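Local coordinates for endonuclease PI-MtuI (Mycobacterium tuberculosis, PDB 2IMZ) that excises itself from the RecA precursor by protein splicing, through an intein splicing domain that joins the flanking segments, at the interface of chains A and B. Numbering follows the deposited sequence. Chains: chain A/B, Endonuclease PI-MtuI.

Contact 1: the interface of chains A and B. Residues chain A 152, 156-157, 167; chain B 156-158, 167.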
# COMPACT_ATOMS: atom_id res chain seq x y z
N GLU A 152 -0.77 4.30 -7.29
CA GLU A 152 -1.75 4.57 -6.24
C GLU A 152 -3.10 4.66 -6.93
O GLU A 152 -3.26 5.40 -7.90
CB GLU A 152 -1.47 5.88 -5.50
CG GLU A 152 -0.51 5.75 -4.33
CD GLU A 152 -0.94 4.68 -3.33
OE1 GLU A 152 -2.06 4.76 -2.77
OE2 GLU A 152 -0.15 3.75 -3.10
N LEU A 156 -9.76 2.78 -3.05
CA LEU A 156 -9.65 1.37 -2.70
C LEU A 156 -8.26 0.79 -2.46
O LEU A 156 -8.14 -0.27 -1.84
CB LEU A 156 -10.40 0.54 -3.74
CG LEU A 156 -11.87 0.96 -3.84
CD1 LEU A 156 -12.60 0.13 -4.89
CD2 LEU A 156 -12.54 0.80 -2.48
N HIS A 157 -7.22 1.46 -2.95
CA HIS A 157 -5.86 1.01 -2.71
C HIS A 157 -5.50 -0.39 -3.19
O HIS A 157 -4.64 -1.05 -2.61
CB HIS A 157 -5.53 1.13 -1.22
CG HIS A 157 -5.42 2.55 -0.75
ND1 HIS A 157 -4.29 3.31 -0.96
CD2 HIS A 157 -6.32 3.37 -0.15
CE1 HIS A 157 -4.50 4.53 -0.49
NE2 HIS A 157 -5.72 4.59 -0.00
N HIS A 167 -1.93 -5.54 -3.88
CA HIS A 167 -2.00 -4.39 -2.98
C HIS A 167 -1.43 -3.13 -3.60
O HIS A 167 -0.37 -3.15 -4.22
CB HIS A 167 -1.25 -4.74 -1.69
CG HIS A 167 -1.41 -3.73 -0.60
ND1 HIS A 167 -0.61 -2.61 -0.50
CD2 HIS A 167 -2.27 -3.67 0.44
CE1 HIS A 167 -0.96 -1.92 0.57
NE2 HIS A 167 -1.97 -2.54 1.16
N LEU B 156 -9.64 1.00 4.78
CA LEU B 156 -9.05 2.27 4.40
C LEU B 156 -7.56 2.30 4.05
O LEU B 156 -7.10 3.22 3.38
CB LEU B 156 -9.35 3.32 5.48
CG LEU B 156 -10.85 3.49 5.75
CD1 LEU B 156 -11.05 4.57 6.80
CD2 LEU B 156 -11.57 3.86 4.45
N HIS B 157 -6.82 1.29 4.48
CA HIS B 157 -5.40 1.18 4.17
C HIS B 157 -4.53 2.38 4.57
O HIS B 157 -3.52 2.65 3.93
CB HIS B 157 -5.22 0.91 2.67
CG HIS B 157 -5.69 -0.45 2.26
ND1 HIS B 157 -4.89 -1.57 2.33
CD2 HIS B 157 -6.90 -0.88 1.80
CE1 HIS B 157 -5.58 -2.63 1.94
NE2 HIS B 157 -6.80 -2.24 1.61
N THR B 158 -4.93 3.09 5.62
CA THR B 158 -4.17 4.24 6.09
C THR B 158 -4.21 4.26 7.61
O THR B 158 -5.01 3.56 8.23
CB THR B 158 -4.75 5.58 5.59
OG1 THR B 158 -6.08 5.74 6.11
CG2 THR B 158 -4.80 5.61 4.07
N HIS B 167 0.59 5.90 4.69
CA HIS B 167 0.02 4.82 3.91
C HIS B 167 0.18 3.47 4.61
O HIS B 167 1.18 3.24 5.29
CB HIS B 167 0.70 4.78 2.54
CG HIS B 167 -0.01 3.93 1.55
ND1 HIS B 167 0.10 2.55 1.53
CD2 HIS B 167 -0.87 4.25 0.55
CE1 HIS B 167 -0.65 2.07 0.56
NE2 HIS B 167 -1.25 3.07 -0.05
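Three polar atoms of chain A gather on one side of B:His167 NE2. A:His157 ND1 lies 3.2 Å from B:His167 NE2. A:Glu152 OE1 comes to 3.3 Å of the same B:His167 NE2, with OE2 about as close. Within chain A, A:Glu152 OE1 is 3.2 Å from A:His157 ND1. Glu152, His157 and Asn168 are zinc ligands in this protein, and this spacing suits donors arranged round a metal ion rather than bonded directly to one another. The position of B:His167 NE2 suggests that the partner chain may also contribute to the zinc shell. An anionic carboxylate and imidazole nitrogens are natural choices for zinc, although the ion may derive from purification or crystallisation.

The carboxylate approaches B:His167 from the opposite direction, its plane 83° from the imidazole. The two histidines of each cluster meet edge-to-face, with the planes of A:His157 and B:His167 71° apart, so the rings are not stacked and nitrogen can turn toward nitrogen. In His167 of both chains CG is anti to the backbone N (chi1 -172° in chain A), which extends the ring across to the partner. Their CE1 atoms meet near the two-fold axis at 4.0 Å, A:His167 CE1 lying in plane at the edge of the B:His167 ring.

The His157 side chains slide past each other in opposite directions, A:His157 CG packing on B:His157 CB at 3.8 Å. Beyond this pair the backbone carbonyl O of B:Leu156 lies 3.6 Å from A:His157 CD2, an electronegative oxygen facing a polarised ring carbon.

His157 adopts positive phi in the loop between strands 134-153 and 159-161. Glu152 is near the end of the first strand, while His167 follows strand 164-166 as the penultimate histidine of the intein, beside Asn168, which is present as an aminosuccinimide. The metal cluster thus sits against the C-terminal splice junction of the beta-rich splicing fold.

Contact 2: the interface of chains A and B. Residues chain A 46-47, 49, 152; chain B 74, 81-83.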
# COMPACT_ATOMS: atom_id res chain seq x y z
N VAL A 46 -3.91 7.70 -9.31
CA VAL A 46 -3.68 9.08 -8.91
C VAL A 46 -2.22 9.41 -8.59
O VAL A 46 -1.86 10.58 -8.46
CB VAL A 46 -4.57 9.46 -7.71
CG1 VAL A 46 -6.03 9.45 -8.14
CG2 VAL A 46 -4.36 8.49 -6.56
N SER A 47 -1.39 8.38 -8.45
CA SER A 47 0.03 8.57 -8.16
C SER A 47 0.84 7.53 -8.92
O SER A 47 0.37 6.41 -9.14
CB SER A 47 0.31 8.44 -6.66
OG SER A 47 -0.38 9.41 -5.91
N PHE A 49 4.88 5.77 -9.27
CA PHE A 49 6.20 5.63 -8.66
C PHE A 49 7.18 4.74 -9.43
O PHE A 49 6.85 3.61 -9.80
CB PHE A 49 6.07 5.08 -7.23
CG PHE A 49 5.08 5.83 -6.38
CD1 PHE A 49 3.73 5.51 -6.43
CD2 PHE A 49 5.49 6.88 -5.57
CE1 PHE A 49 2.80 6.22 -5.67
CE2 PHE A 49 4.57 7.60 -4.80
CZ PHE A 49 3.22 7.27 -4.86
N GLU A 152 -0.77 4.30 -7.29
CA GLU A 152 -1.75 4.57 -6.24
C GLU A 152 -3.10 4.66 -6.93
O GLU A 152 -3.26 5.40 -7.90
CB GLU A 152 -1.47 5.88 -5.50
CG GLU A 152 -0.51 5.75 -4.33
CD GLU A 152 -0.94 4.68 -3.33
OE1 GLU A 152 -2.06 4.76 -2.77
OE2 GLU A 152 -0.15 3.75 -3.10
N LYS B 74 4.84 5.66 1.71
CA LYS B 74 3.98 6.75 1.27
C LYS B 74 3.37 7.54 2.42
O LYS B 74 2.88 6.98 3.40
CB LYS B 74 2.90 6.21 0.33
CG LYS B 74 3.48 5.81 -1.02
CD LYS B 74 2.53 4.96 -1.85
CE LYS B 74 2.42 3.56 -1.27
NZ LYS B 74 1.84 2.59 -2.24
N TRP B 81 -0.53 11.31 -2.26
CA TRP B 81 0.45 10.36 -1.76
C TRP B 81 1.81 10.56 -2.41
O TRP B 81 1.93 10.59 -3.64
CB TRP B 81 -0.03 8.92 -1.99
CG TRP B 81 -1.27 8.59 -1.23
CD1 TRP B 81 -2.54 8.53 -1.73
CD2 TRP B 81 -1.37 8.35 0.17
NE1 TRP B 81 -3.43 8.26 -0.72
CE2 TRP B 81 -2.74 8.14 0.46
CE3 TRP B 81 -0.44 8.28 1.22
CZ2 TRP B 81 -3.20 7.87 1.76
CZ3 TRP B 81 -0.90 8.01 2.50
CH2 TRP B 81 -2.27 7.81 2.76
N ARG B 82 2.84 10.70 -1.58
CA ARG B 82 4.20 10.89 -2.06
C ARG B 82 5.13 10.03 -1.22
O ARG B 82 4.83 9.75 -0.05
CB ARG B 82 4.62 12.36 -1.93
CG ARG B 82 3.65 13.36 -2.53
CD ARG B 82 3.48 13.14 -4.02
NE ARG B 82 2.07 13.12 -4.39
CZ ARG B 82 1.62 12.84 -5.61
NH1 ARG B 82 2.47 12.55 -6.58
NH2 ARG B 82 0.31 12.82 -5.85
N ALA B 83 6.25 9.61 -1.80
CA ALA B 83 7.21 8.79 -1.08
C ALA B 83 7.97 9.67 -0.10
O ALA B 83 8.38 10.78 -0.44
CB ALA B 83 8.18 8.12 -2.06
O HOH W 1 -2.29 10.61 -4.53
O HOH W 2 0.43 12.25 -8.41
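A:Phe49 and B:Trp81 each bury 47 Å² here, but they do so with different parts. The phenyl ring of A:Phe49 presents its far end, CZ, which packs 3.8 Å from the backbone carbonyl O of B:Trp81 and against the aliphatic CD of B:Lys74. Its neighbouring ring atom CE2 comes near the backbone N of B:Ala83. Phenylalanine suits the place: it is long enough to span the gap from strand 40-52, and its flat apolar end can rest on both main chain and methylenes.

B:Trp81 works mainly through its backbone and the root of its side chain. B:Trp81 CB touches A:Glu152 CG at 4.0 Å, and the indole crosses the carboxylate obliquely with the planes 53° apart, CD1 being the ring atom nearest OE1. Its carbonyl is also offered to the hydroxyl of A:Ser47 in a weak hydrogen bond, and its N reaches the same hydroxyl through a water.

B:Lys74 adds the charged link. CD lies against A:Phe49, and a bend at chi3 (-72°) turns CE and the ammonium NZ toward A:Glu152. B:Lys74 NZ donates to A:Glu152 OE2 in a salt bridge of 2.5 Å, very short, meeting the oxygen nearly along its C-O axis. A lysine can do both jobs, its methylenes covering the phenyl and its amine probably balancing the charge of the carboxylate. The nearby positive charge would probably favour the ionised form of the glutamate.

Small and flexible groups finish the edge of the patch. A:Ser47 is compact enough to let a water fit beside it, A:Ser47 OG holding this molecule at 2.6 Å. B:Arg82 bends at chi2 and chi3 and lays its guanidinium edge toward a second water, which lies in the guanidinium plane. That water is 2.6 Å from B:Arg82 NH2 and 2.8 Å from NH1, and 2.8 Å from the backbone O of A:Val46.

Contact 1 and contact 2 lie about 10 Å apart, measured between the centres of their C-alpha atoms, and meet at A:Glu152 near the end of strand 134-153. One carboxylate thereby faces the histidine cluster in contact 1 and pairs with a lysine in contact 2, so the charge balance of the two is probably coupled. Two-fold symmetry repeats both contacts with the chains exchanged, setting the histidine cluster of the centre between flanks that combine a salt bridge, water bridges and the packing of Phe49 and Trp81. Whether this pairing operates in the splicing protein or arises with zinc in the crystal, the structure alone does not show.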